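Local atomic coordinates of 2,3-dehydroadipyl-CoA hydratase (Escherichia coli, PDB entry 4FZW), a protein that catalyses the reversible hydration of 2,3-dehydroadipyl-CoA to 3-hydroxyadipyl-CoA in the bacterial breakdown of phenylacetate. Residues 205-210 with 231-236; 13-18 with 196-201; 39-44 with 96-101. All coordinates share one frame; numbering follows the deposited sequence.

Contact 1 (205-210 with 231-236); sequences LQAAKQ and FTLLAA
Ala207 and Leu234 show how a single methyl group can serve as the meeting point of two helices. The CB of Ala207 points at the helix across from it and faces the forked end of Leu234, lying 3.6 Å from Leu234 CD2. The branch carbon is almost as near, with Leu234 CG 3.8 Å from Ala207 CB, and the other methyl, Leu234 CD1, follows at 4.0 Å from the same Ala207 CB. The isobutyl group therefore presents its whole fork to the alanine. Its first torsion, chi1 -60°, sets CG opposite the carbonyl carbon, and from there the fork reaches across to the other helix. A looser touch comes from Leu233, whose CD2 stands 4.4 Å from Ala207 CB. No hydrogen bond crosses between the segments, and the contact rests on apolar groups alone.

Farther out, polar links hold helix 202-214 to the body of the chain. Lys209 forms a salt bridge with Asp118 and also donates to the backbone oxygens of Phe94 and Lys96. On the other helix, Leu234 also packs on Met138 of a second subunit, and Leu233 on Thr232 of a third. The contact thus joins the consecutive helices 202-214 and 220-235: the first is anchored near the start of strand 98-102 and the second is spread against neighbouring subunits of the twelve-chain assembly.

Contact 2 (13-18 with 196-201); sequences QRVLLL and KMARHS
Arg14 leans on Ala198 from its first side-chain atom, CB, which lies 4.1 Å from Ala198 CB. Farther along, Arg14 CD passes 3.9 Å from Ala198 O, a van der Waals approach. The chain then bends at chi3 (41°), and the guanidinium turns an edge to that same carbonyl oxygen, which sits near the group's plane. NE has Ser51 OG as its main hydrogen-bond partner; a water 3.3 Å from Arg14 NE adds only a weak bond. At the tip, NH2 bonds the backbone oxygen of Thr48.

In the crotonase fold of this enzyme, the contact brings the start of strand 15-20, in the main mixed sheet, against the chain leaving helix 186-197. That chain makes a type I turn from Met197 to His200, with Ser201 then capping helix 202-214 at its N-terminus. The water ties into the turn, donating to Ala198 O at 3.0 Å and to His200 O at 2.8 Å, and so joins two carbonyls to the arginine. Beside these polar links, Val15 completes the apolar half: its CG2 packs 3.8 Å from Ala198 CB, so the alanine methyl meets both Arg14 CB and the first strand residue, Val15. His200, at the far end of the turn, uses NE2 to bond Ser162 O of a second subunit.

Contact 3 (39-44 with 96-101); sequences NELEAA and KPLIAA
Lys96 and Leu98 meet helix 31-46 in two quite different ways, one through an amine tip and the other through a methyl. The Lys96 CG lies opposite the carbonyl carbon (chi1 -62°), and beyond it the chain runs fully extended, long enough to carry the amine to the last turn of the helix. There Lys96 NZ donates to Ala44 O at 2.8 Å, arriving nearly in line with the carbonyl, at a C=O...N angle of 163°. The neighbouring methylene comes along with it, Lys96 CE being 3.4 Å from Ala44 O. The amine has its strongest partner in the backbone oxygen of Ile50, so the buried amine, probably charged, is gripped by two carbonyls. With a methionine in its place, both oxygens would probably be left without this donor, and the helix end would lose its tie to the approach of strand 98-102.

Leu98 takes the other route. Its CG stands opposite the backbone N (chi1 -172°), and CD1 comes within 4.1 Å of Leu41 CD2, the two side chains crossing at about a right angle. Leu41 also rests on Cys53 and Leu18, whereas Ile99, next along the strand, packs on helix 186-197. Such layering belongs to the crotonase fold: helix 31-46, the connection of a beta-alpha-beta unit between parallel strands 15-20 and 52-56, covers the sheet as far as strand 98-102.

Contacts 2 and 3 both reach the same sheet, with centres about 11 Å apart, and meet directly where Met197 packs on Pro97 and Ile99, and Leu16 and Leu18 on Ala44 and Leu41. Contact 3 is buried near the middle of the chain and combines apolar packing with an amine, probably charged, on carbonyls; contact 2 is only partly buried and admits a bridging water. Contact 1 is also buried, yet has its centre about 20 Å from that of the chain, where other subunits close over it, and it is purely apolar. Helix 202-214 links it to both others, through Leu205 against the turn of contact 2 and against Pro97 of contact 3.

Contact 1 (205-210 with 231-236)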
loop_
_atom_site.group_PDB
_atom_site.type_symbol
_atom_site.label_atom_id
_atom_site.label_comp_id
_atom_site.label_asym_id
_atom_site.label_seq_id
_atom_site.Cartn_x
_atom_site.Cartn_y
_atom_site.Cartn_z
ATOM N N LEU B 205 16.983 16.227 12.962
ATOM C CA LEU B 205 16.708 14.958 13.624
ATOM C C LEU B 205 15.226 14.607 13.450
ATOM O O LEU B 205 14.883 13.473 13.110
ATOM C CB LEU B 205 17.117 14.987 15.101
ATOM C CG LEU B 205 18.637 14.961 15.419
ATOM C CD1 LEU B 205 18.931 15.140 16.898
ATOM C CD2 LEU B 205 19.285 13.698 14.922
ATOM N N GLN B 206 14.353 15.586 13.669
ATOM C CA GLN B 206 12.924 15.360 13.545
ATOM C C GLN B 206 12.517 15.034 12.115
ATOM O O GLN B 206 11.759 14.085 11.888
ATOM C CB GLN B 206 12.157 16.546 14.107
ATOM C CG GLN B 206 12.336 16.638 15.615
ATOM C CD GLN B 206 11.916 17.965 16.225
ATOM O OE1 GLN B 206 12.044 19.025 15.617
ATOM N NE2 GLN B 206 11.435 17.906 17.455
ATOM N N ALA B 207 13.040 15.806 11.161
ATOM C CA ALA B 207 12.821 15.545 9.734
ATOM C C ALA B 207 13.260 14.133 9.325
ATOM O O ALA B 207 12.494 13.392 8.707
ATOM C CB ALA B 207 13.544 16.580 8.875
ATOM N N ALA B 208 14.500 13.778 9.642
ATOM C CA ALA B 208 15.071 12.516 9.202
ATOM C C ALA B 208 14.321 11.351 9.821
ATOM O O ALA B 208 14.076 10.337 9.156
ATOM C CB ALA B 208 16.537 12.447 9.576
ATOM N N LYS B 209 13.963 11.493 11.098
ATOM C CA LYS B 209 13.219 10.444 11.781
ATOM C C LYS B 209 11.881 10.194 11.094
ATOM O O LYS B 209 11.492 9.049 10.847
ATOM C CB LYS B 209 12.991 10.775 13.258
ATOM C CG LYS B 209 12.533 9.558 14.056
ATOM C CD LYS B 209 12.006 9.915 15.446
ATOM C CE LYS B 209 11.190 8.747 15.975
ATOM N NZ LYS B 209 11.029 8.732 17.451
ATOM N N GLN B 210 11.187 11.283 10.779
ATOM C CA GLN B 210 9.864 11.213 10.161
ATOM C C GLN B 210 9.929 10.454 8.838
ATOM O O GLN B 210 9.114 9.572 8.588
ATOM C CB GLN B 210 9.297 12.616 9.977
ATOM C CG GLN B 210 7.873 12.621 9.394
ATOM C CD GLN B 210 6.863 11.870 10.261
ATOM O OE1 GLN B 210 7.193 11.368 11.343
ATOM N NE2 GLN B 210 5.623 11.791 9.784
ATOM N N PHE B 231 13.183 16.848 3.080
ATOM C CA PHE B 231 14.488 17.405 2.772
ATOM C C PHE B 231 14.347 18.899 2.457
ATOM O O PHE B 231 15.004 19.747 3.061
ATOM C CB PHE B 231 15.088 16.650 1.590
ATOM C CG PHE B 231 16.394 17.190 1.130
ATOM C CD1 PHE B 231 17.593 16.701 1.666
ATOM C CD2 PHE B 231 16.444 18.186 0.155
ATOM C CE1 PHE B 231 18.827 17.209 1.251
ATOM C CE2 PHE B 231 17.677 18.694 -0.272
ATOM C CZ PHE B 231 18.881 18.192 0.285
ATOM N N THR B 232 13.473 19.221 1.517
ATOM C CA THR B 232 13.248 20.608 1.130
ATOM C C THR B 232 12.896 21.462 2.349
ATOM O O THR B 232 13.343 22.597 2.487
ATOM C CB THR B 232 12.139 20.707 0.059
ATOM O OG1 THR B 232 12.494 19.886 -1.065
ATOM C CG2 THR B 232 11.971 22.155 -0.403
ATOM N N LEU B 233 12.089 20.898 3.234
ATOM C CA LEU B 233 11.729 21.560 4.475
ATOM C C LEU B 233 12.958 22.107 5.184
ATOM O O LEU B 233 12.985 23.256 5.608
ATOM C CB LEU B 233 10.993 20.571 5.374
ATOM C CG LEU B 233 10.529 20.989 6.769
ATOM C CD1 LEU B 233 9.024 20.857 6.859
ATOM C CD2 LEU B 233 11.208 20.122 7.828
ATOM N N LEU B 234 13.981 21.268 5.313
ATOM C CA LEU B 234 15.195 21.653 6.023
ATOM C C LEU B 234 15.910 22.755 5.243
ATOM O O LEU B 234 16.544 23.619 5.837
ATOM C CB LEU B 234 16.118 20.445 6.259
ATOM C CG LEU B 234 15.670 19.213 7.063
ATOM C CD1 LEU B 234 16.627 18.038 6.830
ATOM C CD2 LEU B 234 15.541 19.518 8.545
ATOM N N ALA B 235 15.792 22.731 3.918
ATOM C CA ALA B 235 16.413 23.759 3.093
ATOM C C ALA B 235 15.905 25.161 3.464
ATOM O O ALA B 235 16.562 26.170 3.191
ATOM C CB ALA B 235 16.183 23.472 1.614
ATOM N N ALA B 236 14.742 25.212 4.111
ATOM C CA ALA B 236 14.118 26.474 4.501
ATOM C C ALA B 236 14.478 26.900 5.918
ATOM O O ALA B 236 14.013 27.940 6.383
ATOM C CB ALA B 236 12.603 26.379 4.359
#

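Contact 2 (13-18 with 196-201)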
loop_
_atom_site.group_PDB
_atom_site.type_symbol
_atom_site.label_atom_id
_atom_site.label_comp_id
_atom_site.label_asym_id
_atom_site.label_seq_id
_atom_site.Cartn_x
_atom_site.Cartn_y
_atom_site.Cartn_z
ATOM N N GLN B 13 22.299 17.099 29.442
ATOM C CA GLN B 13 22.228 18.037 28.330
ATOM C C GLN B 13 20.900 17.942 27.571
ATOM O O GLN B 13 19.823 18.140 28.145
ATOM C CB GLN B 13 23.394 17.803 27.369
ATOM C CG GLN B 13 24.759 18.116 27.956
ATOM C CD GLN B 13 24.888 19.559 28.396
ATOM O OE1 GLN B 13 24.409 20.467 27.717
ATOM N NE2 GLN B 13 25.536 19.776 29.537
ATOM N N ARG B 14 20.986 17.663 26.278
ATOM C CA ARG B 14 19.814 17.560 25.435
ATOM C C ARG B 14 19.382 16.101 25.291
ATOM O O ARG B 14 18.589 15.761 24.416
ATOM C CB ARG B 14 20.146 18.143 24.065
ATOM C CG ARG B 14 21.018 19.392 24.162
ATOM C CD ARG B 14 21.073 20.118 22.843
ATOM N NE ARG B 14 19.746 20.118 22.228
ATOM C CZ ARG B 14 18.799 21.016 22.481
ATOM N NH1 ARG B 14 19.036 22.015 23.327
ATOM N NH2 ARG B 14 17.620 20.921 21.878
ATOM N N VAL B 15 19.916 15.237 26.146
ATOM C CA VAL B 15 19.481 13.840 26.178
ATOM C C VAL B 15 18.722 13.546 27.452
ATOM O O VAL B 15 19.195 13.843 28.546
ATOM C CB VAL B 15 20.652 12.826 26.017
ATOM C CG1 VAL B 15 20.115 11.434 25.978
ATOM C CG2 VAL B 15 21.433 13.117 24.739
ATOM N N LEU B 16 17.533 12.981 27.294
ATOM C CA LEU B 16 16.694 12.605 28.420
ATOM C C LEU B 16 16.819 11.097 28.674
ATOM O O LEU B 16 16.875 10.297 27.739
ATOM C CB LEU B 16 15.239 13.004 28.144
ATOM C CG LEU B 16 14.195 12.670 29.211
ATOM C CD1 LEU B 16 14.382 13.534 30.456
ATOM C CD2 LEU B 16 12.779 12.839 28.622
ATOM N N LEU B 17 16.892 10.720 29.946
ATOM C CA LEU B 17 17.007 9.315 30.322
ATOM C C LEU B 17 15.842 8.838 31.184
ATOM O O LEU B 17 15.533 9.413 32.236
ATOM C CB LEU B 17 18.323 9.045 31.045
ATOM C CG LEU B 17 18.632 7.580 31.409
ATOM C CD1 LEU B 17 18.642 6.664 30.169
ATOM C CD2 LEU B 17 19.961 7.461 32.163
ATOM N N LEU B 18 15.204 7.771 30.722
ATOM C CA LEU B 18 14.088 7.175 31.423
ATOM C C LEU B 18 14.467 5.756 31.815
ATOM O O LEU B 18 14.681 4.895 30.948
ATOM C CB LEU B 18 12.830 7.192 30.549
ATOM C CG LEU B 18 12.430 8.588 30.049
ATOM C CD1 LEU B 18 11.255 8.527 29.089
ATOM C CD2 LEU B 18 12.129 9.537 31.225
ATOM N N LYS B 196 25.890 12.135 20.684
ATOM C CA LYS B 196 26.323 12.354 19.319
ATOM C C LYS B 196 25.137 12.761 18.429
ATOM O O LYS B 196 25.240 13.675 17.611
ATOM C CB LYS B 196 26.994 11.086 18.788
ATOM C CG LYS B 196 27.108 11.058 17.280
ATOM C CD LYS B 196 28.518 10.735 16.840
ATOM C CE LYS B 196 28.884 9.324 17.210
ATOM N NZ LYS B 196 30.250 8.988 16.721
ATOM N N MET B 197 24.001 12.097 18.591
ATOM C CA MET B 197 22.835 12.503 17.814
ATOM C C MET B 197 22.392 13.919 18.213
ATOM O O MET B 197 22.323 14.799 17.357
ATOM C CB MET B 197 21.713 11.459 17.878
ATOM C CG MET B 197 22.113 10.140 17.210
ATOM S SD MET B 197 20.826 8.915 17.400
ATOM C CE MET B 197 19.872 9.744 18.661
ATOM N N ALA B 198 22.181 14.138 19.512
ATOM C CA ALA B 198 21.805 15.434 20.087
ATOM C C ALA B 198 22.715 16.606 19.693
ATOM O O ALA B 198 22.460 17.762 20.035
ATOM C CB ALA B 198 21.757 15.316 21.605
ATOM N N ARG B 199 23.785 16.306 18.985
ATOM C CA ARG B 199 24.739 17.328 18.618
ATOM C C ARG B 199 24.316 17.960 17.302
ATOM O O ARG B 199 24.744 19.060 16.944
ATOM C CB ARG B 199 26.133 16.702 18.561
ATOM C CG ARG B 199 27.150 17.426 17.729
ATOM C CD ARG B 199 28.546 17.168 18.282
ATOM N NE ARG B 199 28.832 15.749 18.485
ATOM C CZ ARG B 199 30.057 15.268 18.674
ATOM N NH1 ARG B 199 31.091 16.095 18.682
ATOM N NH2 ARG B 199 30.254 13.966 18.851
ATOM N N HIS B 200 23.442 17.253 16.600
ATOM C CA HIS B 200 22.928 17.704 15.306
ATOM C C HIS B 200 21.635 18.525 15.447
ATOM O O HIS B 200 21.020 18.580 16.512
ATOM C CB HIS B 200 22.701 16.494 14.404
ATOM C CG HIS B 200 23.896 15.588 14.317
ATOM N ND1 HIS B 200 25.176 16.066 14.251
ATOM C CD2 HIS B 200 23.975 14.241 14.298
ATOM C CE1 HIS B 200 26.018 15.045 14.177
ATOM N NE2 HIS B 200 25.314 13.928 14.207
ATOM N N SER B 201 21.243 19.164 14.350
ATOM C CA SER B 201 20.070 20.055 14.301
ATOM C C SER B 201 18.762 19.379 14.743
ATOM O O SER B 201 18.326 18.405 14.137
ATOM C CB SER B 201 19.925 20.648 12.898
ATOM O OG SER B 201 18.575 20.987 12.625
HETATM O O HOH W 1 20.013 19.116 19.043
#

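Contact 3 (39-44 with 96-101)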
loop_
_atom_site.group_PDB
_atom_site.type_symbol
_atom_site.label_atom_id
_atom_site.label_comp_id
_atom_site.label_asym_id
_atom_site.label_seq_id
_atom_site.Cartn_x
_atom_site.Cartn_y
_atom_site.Cartn_z
ATOM N N ASN B 39 3.643 10.103 29.298
ATOM C CA ASN B 39 3.586 11.514 29.678
ATOM C C ASN B 39 4.956 12.148 29.598
ATOM O O ASN B 39 5.084 13.297 29.176
ATOM C CB ASN B 39 2.937 11.738 31.058
ATOM C CG ASN B 39 1.464 11.366 31.073
ATOM O OD1 ASN B 39 0.784 11.461 30.057
ATOM N ND2 ASN B 39 0.972 10.927 32.222
ATOM N N GLU B 40 5.973 11.381 29.991
ATOM C CA GLU B 40 7.362 11.821 29.932
ATOM C C GLU B 40 7.777 12.170 28.492
ATOM O O GLU B 40 8.276 13.271 28.222
ATOM C CB GLU B 40 8.294 10.738 30.500
ATOM C CG GLU B 40 8.176 10.458 32.005
ATOM C CD GLU B 40 8.495 11.665 32.860
ATOM O OE1 GLU B 40 9.068 12.660 32.351
ATOM O OE2 GLU B 40 8.158 11.611 34.059
ATOM N N LEU B 41 7.568 11.232 27.569
ATOM C CA LEU B 41 7.919 11.454 26.167
ATOM C C LEU B 41 7.095 12.547 25.497
ATOM O O LEU B 41 7.619 13.310 24.686
ATOM C CB LEU B 41 7.764 10.164 25.368
ATOM C CG LEU B 41 8.675 9.011 25.739
ATOM C CD1 LEU B 41 8.297 7.801 24.907
ATOM C CD2 LEU B 41 10.158 9.406 25.557
ATOM N N GLU B 42 5.803 12.613 25.805
ATOM C CA GLU B 42 5.001 13.712 25.280
ATOM C C GLU B 42 5.547 15.045 25.800
ATOM O O GLU B 42 5.833 15.948 25.009
ATOM C CB GLU B 42 3.497 13.495 25.504
ATOM C CG GLU B 42 2.955 12.396 24.547
ATOM C CD GLU B 42 1.473 12.096 24.672
ATOM O OE1 GLU B 42 0.819 12.570 25.628
ATOM O OE2 GLU B 42 0.969 11.355 23.804
ATOM N N ALA B 43 5.782 15.147 27.106
ATOM C CA ALA B 43 6.385 16.366 27.657
ATOM C C ALA B 43 7.717 16.704 26.986
ATOM O O ALA B 43 7.969 17.856 26.655
ATOM C CB ALA B 43 6.537 16.278 29.165
ATOM N N ALA B 44 8.553 15.690 26.772
ATOM C CA ALA B 44 9.820 15.841 26.042
ATOM C C ALA B 44 9.656 16.240 24.567
ATOM O O ALA B 44 10.506 16.923 23.994
ATOM C CB ALA B 44 10.629 14.555 26.144
ATOM N N LYS B 96 10.960 12.621 18.412
ATOM C CA LYS B 96 12.417 12.711 18.538
ATOM C C LYS B 96 13.099 11.343 18.616
ATOM O O LYS B 96 12.467 10.345 18.960
ATOM C CB LYS B 96 12.810 13.575 19.735
ATOM C CG LYS B 96 12.339 15.020 19.621
ATOM C CD LYS B 96 12.635 15.803 20.894
ATOM C CE LYS B 96 11.865 17.121 20.891
ATOM N NZ LYS B 96 12.222 18.005 22.044
ATOM N N PRO B 97 14.392 11.296 18.265
ATOM C CA PRO B 97 15.145 10.032 18.329
ATOM C C PRO B 97 15.021 9.327 19.678
ATOM O O PRO B 97 15.118 9.944 20.738
ATOM C CB PRO B 97 16.580 10.475 18.076
ATOM C CG PRO B 97 16.390 11.630 17.100
ATOM C CD PRO B 97 15.156 12.361 17.591
ATOM N N LEU B 98 14.793 8.023 19.624
ATOM C CA LEU B 98 14.509 7.248 20.814
ATOM C C LEU B 98 15.377 6.003 20.789
ATOM O O LEU B 98 15.243 5.140 19.909
ATOM C CB LEU B 98 13.021 6.882 20.863
ATOM C CG LEU B 98 12.426 6.216 22.103
ATOM C CD1 LEU B 98 12.641 7.034 23.359
ATOM C CD2 LEU B 98 10.947 5.965 21.872
ATOM N N ILE B 99 16.275 5.926 21.762
ATOM C CA ILE B 99 17.213 4.823 21.856
ATOM C C ILE B 99 16.881 3.930 23.064
ATOM O O ILE B 99 16.667 4.416 24.189
ATOM C CB ILE B 99 18.682 5.331 21.893
ATOM C CG1 ILE B 99 19.010 6.101 20.601
ATOM C CG2 ILE B 99 19.637 4.161 22.043
ATOM C CD1 ILE B 99 20.169 7.083 20.727
ATOM N N ALA B 100 16.800 2.628 22.814
ATOM C CA ALA B 100 16.588 1.665 23.876
ATOM C C ALA B 100 17.944 1.075 24.234
ATOM O O ALA B 100 18.598 0.485 23.378
ATOM C CB ALA B 100 15.651 0.569 23.418
ATOM N N ALA B 101 18.374 1.250 25.482
ATOM C CA ALA B 101 19.591 0.611 25.976
ATOM C C ALA B 101 19.177 -0.595 26.773
ATOM O O ALA B 101 18.698 -0.464 27.897
ATOM C CB ALA B 101 20.364 1.566 26.851
#